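Local coordinates for protein fatty acid amide hydrolase (Candida albicans, PDB 6KVR) that probably hydrolyses monocarboxylic acid amides to the carboxylate and ammonium, as an amidase signature family enzyme, at residues S257-A262 against S482-W487; A262-C267 against P466-V471. All coordinates share one frame; numbering follows the deposited sequence.

Overall arrangement
Both contacts use helix 259-265, the short helix that follows Ser257, the predicted acyl-ester nucleophile. In contact 1 the start of this helix meets helix 482-490 through Arg259, whose side chain lies about 10 Å from that of Ser233 and about 11 Å from that of Lys158, both predicted charge relay residues. In contact 2 the end of the helix meets the loop after strand 462-466. The contacts share Ala262, and their centres are 9 Å apart. They also touch directly: Thr484 CG2 packs 3.4 Å from Thr467 O, and Tyr483 CE1 lies 3.6 Å from Pro466 CG. Along the chain, contact 2 is nested inside the loop closed by contact 1.

Contact 1 of 2, residues S257-A262 against S482-W487; sequences SIRAPA and SYTSLW
Arg259 reaches Thr484 with CG anti to its own carbonyl carbon (chi1 -51°), and the chain bends at chi3. Thr484 has its methyl anti to the carbonyl carbon, while OG1 sits between the backbone N and that carbon (chi1 45°), where it bonds to Gly255 O. Arg259 and Thr484 run alongside one another, pointing opposite ways. Thr484 CG2 lies over one face of the guanidinium, toward its rim, with CG2 3.8 Å from Arg259 NH2. Thr484 O comes to the edge of the same group, in its plane. Arg259 NH2 donates to Thr484 O at 2.8 Å, but the N-H...O angle is 122° and the bond is weak. Trp487 adds its CB, 3.8 Å from Arg259 NH2, and the same nitrogen approaches the indole edge near CD1.

The stronger polar partners of Arg259 lie elsewhere. NH1 forms a salt bridge with Asp253 and NE bonds to Gln544, which together fix the rotation of the guanidinium. Gly255 belongs to the predicted substrate-binding loop, so the Thr484 OG1 bond ties helix 482-490 to the backbone just before Ser257, the predicted nucleophile of the amidase signature fold. The contact is buried. Strands 494-499 and 540-546 flank it through Thr494 and Gln544, and helix 385-397 packs against Ser485 and Leu486.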
loop_
_atom_site.group_PDB
_atom_site.type_symbol
_atom_site.label_atom_id
_atom_site.label_comp_id
_atom_site.label_asym_id
_atom_site.label_seq_id
_atom_site.Cartn_x
_atom_site.Cartn_y
_atom_site.Cartn_z
ATOM N N SER A 257 -16.453 11.220 0.492
ATOM C CA SER A 257 -16.682 12.304 -0.456
ATOM C C SER A 257 -17.052 11.836 -1.874
ATOM O O SER A 257 -17.313 12.703 -2.706
ATOM C CB SER A 257 -15.452 13.215 -0.506
ATOM O OG SER A 257 -15.104 13.646 0.809
ATOM N N ILE A 258 -17.066 10.544 -2.194
ATOM C CA ILE A 258 -17.727 10.054 -3.415
ATOM C C ILE A 258 -19.099 9.486 -3.101
ATOM O O ILE A 258 -20.098 9.847 -3.726
ATOM C CB ILE A 258 -16.869 8.995 -4.141
ATOM C CG1 ILE A 258 -15.627 9.604 -4.789
ATOM C CG2 ILE A 258 -17.710 8.289 -5.204
ATOM C CD1 ILE A 258 -14.644 8.547 -5.291
ATOM N N ARG A 259 -19.162 8.600 -2.113
ATOM C CA ARG A 259 -20.392 7.864 -1.844
ATOM C C ARG A 259 -21.510 8.761 -1.332
ATOM O O ARG A 259 -22.664 8.582 -1.729
ATOM C CB ARG A 259 -20.069 6.748 -0.877
ATOM C CG ARG A 259 -18.902 6.050 -1.485
ATOM C CD ARG A 259 -18.590 4.754 -0.919
ATOM N NE ARG A 259 -18.461 4.720 0.521
ATOM C CZ ARG A 259 -17.543 5.349 1.232
ATOM N NH1 ARG A 259 -16.725 6.217 0.685
ATOM N NH2 ARG A 259 -17.419 5.053 2.520
ATOM N N ALA A 260 -21.198 9.738 -0.457
ATOM C CA ALA A 260 -22.268 10.581 0.083
ATOM C C ALA A 260 -22.905 11.460 -0.981
ATOM O O ALA A 260 -24.142 11.418 -1.114
ATOM C CB ALA A 260 -21.762 11.407 1.271
ATOM N N PRO A 261 -22.159 12.258 -1.770
ATOM C CA PRO A 261 -22.830 13.039 -2.826
ATOM C C PRO A 261 -23.628 12.173 -3.785
ATOM O O PRO A 261 -24.725 12.571 -4.205
ATOM C CB PRO A 261 -21.675 13.750 -3.547
ATOM C CG PRO A 261 -20.490 13.634 -2.631
ATOM C CD PRO A 261 -20.689 12.446 -1.784
ATOM N N ALA A 262 -23.100 11.002 -4.156
ATOM C CA ALA A 262 -23.863 10.092 -5.001
ATOM C C ALA A 262 -25.193 9.739 -4.348
ATOM O O ALA A 262 -26.261 9.924 -4.944
ATOM C CB ALA A 262 -23.051 8.830 -5.295
ATOM N N SER A 482 -19.923 8.663 10.347
ATOM C CA SER A 482 -19.571 7.303 10.756
ATOM C C SER A 482 -19.946 6.257 9.703
ATOM O O SER A 482 -19.225 5.258 9.544
ATOM C CB SER A 482 -20.234 6.967 12.099
ATOM O OG SER A 482 -21.649 7.015 11.985
ATOM N N TYR A 483 -21.037 6.476 8.955
ATOM C CA TYR A 483 -21.513 5.456 8.027
ATOM C C TYR A 483 -20.615 5.324 6.799
ATOM O O TYR A 483 -20.527 4.231 6.220
ATOM C CB TYR A 483 -22.973 5.744 7.638
ATOM C CG TYR A 483 -23.927 5.240 8.704
ATOM C CD1 TYR A 483 -24.271 3.891 8.777
ATOM C CD2 TYR A 483 -24.414 6.094 9.691
ATOM C CE1 TYR A 483 -25.116 3.425 9.777
ATOM C CE2 TYR A 483 -25.249 5.640 10.690
ATOM C CZ TYR A 483 -25.602 4.311 10.729
ATOM O OH TYR A 483 -26.435 3.870 11.730
ATOM N N THR A 484 -19.924 6.394 6.395
ATOM C CA THR A 484 -18.959 6.296 5.298
ATOM C C THR A 484 -17.526 6.153 5.786
ATOM O O THR A 484 -16.739 5.409 5.182
ATOM C CB THR A 484 -19.019 7.518 4.376
ATOM O OG1 THR A 484 -19.073 8.714 5.168
ATOM C CG2 THR A 484 -20.217 7.447 3.410
ATOM N N SER A 485 -17.165 6.841 6.874
ATOM C CA SER A 485 -15.768 6.850 7.277
ATOM C C SER A 485 -15.296 5.475 7.733
ATOM O O SER A 485 -14.091 5.210 7.691
ATOM C CB SER A 485 -15.531 7.892 8.375
ATOM O OG SER A 485 -16.171 7.529 9.584
ATOM N N LEU A 486 -16.215 4.595 8.144
ATOM C CA LEU A 486 -15.832 3.232 8.512
ATOM C C LEU A 486 -15.112 2.529 7.365
ATOM O O LEU A 486 -14.088 1.867 7.571
ATOM C CB LEU A 486 -17.070 2.432 8.922
ATOM C CG LEU A 486 -16.854 0.940 9.175
ATOM C CD1 LEU A 486 -15.915 0.724 10.373
ATOM C CD2 LEU A 486 -18.194 0.163 9.330
ATOM N N TRP A 487 -15.641 2.646 6.149
ATOM C CA TRP A 487 -15.012 1.975 5.019
ATOM C C TRP A 487 -13.749 2.686 4.528
ATOM O O TRP A 487 -12.995 2.098 3.737
ATOM C CB TRP A 487 -16.044 1.803 3.889
ATOM C CG TRP A 487 -17.304 1.231 4.475
ATOM C CD1 TRP A 487 -18.497 1.864 4.618
ATOM C CD2 TRP A 487 -17.469 -0.078 5.070
ATOM N NE1 TRP A 487 -19.402 1.031 5.235
ATOM C CE2 TRP A 487 -18.795 -0.163 5.529
ATOM C CE3 TRP A 487 -16.625 -1.181 5.246
ATOM C CZ2 TRP A 487 -19.304 -1.306 6.158
ATOM C CZ3 TRP A 487 -17.137 -2.328 5.868
ATOM C CH2 TRP A 487 -18.459 -2.374 6.323
#

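Contact 2 of 2, residues A262-C267 against P466-V471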
loop_
_atom_site.group_PDB
_atom_site.type_symbol
_atom_site.label_atom_id
_atom_site.label_comp_id
_atom_site.label_asym_id
_atom_site.label_seq_id
_atom_site.Cartn_x
_atom_site.Cartn_y
_atom_site.Cartn_z
ATOM N N ALA A 262 -23.100 11.002 -4.156
ATOM C CA ALA A 262 -23.863 10.092 -5.001
ATOM C C ALA A 262 -25.193 9.739 -4.348
ATOM O O ALA A 262 -26.261 9.924 -4.944
ATOM C CB ALA A 262 -23.051 8.830 -5.295
ATOM N N ALA A 263 -25.144 9.263 -3.103
ATOM C CA ALA A 263 -26.359 8.852 -2.413
ATOM C C ALA A 263 -27.301 10.028 -2.189
ATOM O O ALA A 263 -28.520 9.885 -2.344
ATOM C CB ALA A 263 -26.005 8.185 -1.084
ATOM N N TYR A 264 -26.757 11.194 -1.816
ATOM C CA TYR A 264 -27.592 12.363 -1.558
ATOM C C TYR A 264 -28.296 12.821 -2.830
ATOM O O TYR A 264 -29.463 13.224 -2.788
ATOM C CB TYR A 264 -26.764 13.533 -1.013
ATOM C CG TYR A 264 -26.117 13.376 0.349
ATOM C CD1 TYR A 264 -26.295 12.234 1.113
ATOM C CD2 TYR A 264 -25.318 14.391 0.868
ATOM C CE1 TYR A 264 -25.694 12.100 2.355
ATOM C CE2 TYR A 264 -24.699 14.271 2.101
ATOM C CZ TYR A 264 -24.898 13.114 2.841
ATOM O OH TYR A 264 -24.307 12.976 4.077
ATOM N N SER A 265 -27.599 12.774 -3.967
ATOM C CA SER A 265 -28.008 13.501 -5.157
ATOM C C SER A 265 -28.644 12.625 -6.220
ATOM O O SER A 265 -28.920 13.121 -7.313
ATOM C CB SER A 265 -26.808 14.228 -5.773
ATOM O OG SER A 265 -26.332 15.263 -4.932
ATOM N N GLY A 266 -28.837 11.339 -5.956
ATOM C CA GLY A 266 -29.554 10.492 -6.886
ATOM C C GLY A 266 -28.745 9.812 -7.972
ATOM O O GLY A 266 -29.282 9.588 -9.065
ATOM N N CYS A 267 -27.482 9.449 -7.719
ATOM C CA CYS A 267 -26.726 8.695 -8.717
ATOM C C CYS A 267 -25.931 7.603 -8.015
ATOM O O CYS A 267 -26.096 7.364 -6.813
ATOM C CB CYS A 267 -25.837 9.617 -9.560
ATOM S SG CYS A 267 -24.657 10.576 -8.617
ATOM N N PRO A 466 -26.374 1.718 5.526
ATOM C CA PRO A 466 -26.709 3.094 5.145
ATOM C C PRO A 466 -25.468 3.849 4.694
ATOM O O PRO A 466 -24.336 3.449 4.965
ATOM C CB PRO A 466 -27.282 3.700 6.438
ATOM C CG PRO A 466 -27.588 2.506 7.344
ATOM C CD PRO A 466 -26.561 1.492 6.972
ATOM N N THR A 467 -25.696 4.962 3.993
ATOM C CA THR A 467 -24.614 5.864 3.612
ATOM C C THR A 467 -24.436 6.998 4.596
ATOM O O THR A 467 -23.349 7.589 4.656
ATOM C CB THR A 467 -24.862 6.460 2.223
ATOM O OG1 THR A 467 -25.203 5.405 1.316
ATOM C CG2 THR A 467 -23.590 7.141 1.695
ATOM N N TYR A 468 -25.468 7.283 5.380
ATOM C CA TYR A 468 -25.583 8.457 6.234
ATOM C C TYR A 468 -26.816 8.189 7.096
ATOM O O TYR A 468 -27.646 7.355 6.738
ATOM C CB TYR A 468 -25.691 9.738 5.379
ATOM C CG TYR A 468 -25.977 11.029 6.133
ATOM C CD1 TYR A 468 -25.183 11.412 7.192
ATOM C CD2 TYR A 468 -27.050 11.856 5.784
ATOM C CE1 TYR A 468 -25.440 12.568 7.898
ATOM C CE2 TYR A 468 -27.315 13.033 6.487
ATOM C CZ TYR A 468 -26.487 13.379 7.548
ATOM O OH TYR A 468 -26.696 14.527 8.291
ATOM N N ASN A 469 -26.918 8.851 8.250
ATOM C CA ASN A 469 -28.062 8.597 9.131
ATOM C C ASN A 469 -29.320 9.328 8.687
ATOM O O ASN A 469 -30.264 9.493 9.468
ATOM C CB ASN A 469 -27.722 8.994 10.568
ATOM C CG ASN A 469 -27.097 10.378 10.642
ATOM O OD1 ASN A 469 -25.879 10.516 10.731
ATOM N ND2 ASN A 469 -27.926 11.407 10.536
ATOM N N ASN A 470 -29.343 9.806 7.451
ATOM C CA ASN A 470 -30.478 10.538 6.916
ATOM C C ASN A 470 -30.316 10.548 5.403
ATOM O O ASN A 470 -29.303 10.084 4.867
ATOM C CB ASN A 470 -30.548 11.950 7.518
ATOM C CG ASN A 470 -31.856 12.664 7.208
ATOM O OD1 ASN A 470 -32.873 12.038 6.909
ATOM N ND2 ASN A 470 -31.825 13.984 7.259
ATOM N N VAL A 471 -31.326 11.065 4.715
ATOM C CA VAL A 471 -31.177 11.442 3.313
ATOM C C VAL A 471 -30.342 12.716 3.313
ATOM O O VAL A 471 -29.855 13.127 4.370
ATOM C CB VAL A 471 -32.544 11.656 2.633
ATOM C CG1 VAL A 471 -33.268 10.327 2.488
ATOM C CG2 VAL A 471 -33.378 12.584 3.456
#
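The amidase signature core places helix 259-265 beside the loop that leaves strand 462-466, and this contact joins the two. Tyr264 and Tyr468 carry most of it. Tyr468 has CG anti to its backbone N (chi1 173°), which sends its ring out from the loop to the tip of Tyr264. The Tyr264 side chain runs roughly perpendicular to that of Tyr468. The rings meet obliquely, with centroids 5.4 Å apart and planes at 58°. The hydroxyl of Tyr264 sits over one face of the Tyr468 ring, toward the rim, with OH 3.3 Å from Tyr468 CG. Tyr264 CE1 packs 3.7 Å from Tyr468 CD2. Tyr468 CB meets the Tyr264 ring at its edge, in plane. This contact buries Tyr264 OH, which has no hydrogen-bonding partner in the model.

A second, smaller patch joins Ala263 to Thr467. Ala263 CB fits against the side chain of Thr467. Thr467 OG1 has its polar partner in Gly542 O, on strand 540-546. Ser496 of strand 494-499 touches both Ala263 and Thr467, so the patch rests on the central sheet. On the Ala263 side the two branches of the threonine are equally near: Ala263 CB is 3.8 Å from Thr467 OG1 and 3.8 Å from Thr467 CG2.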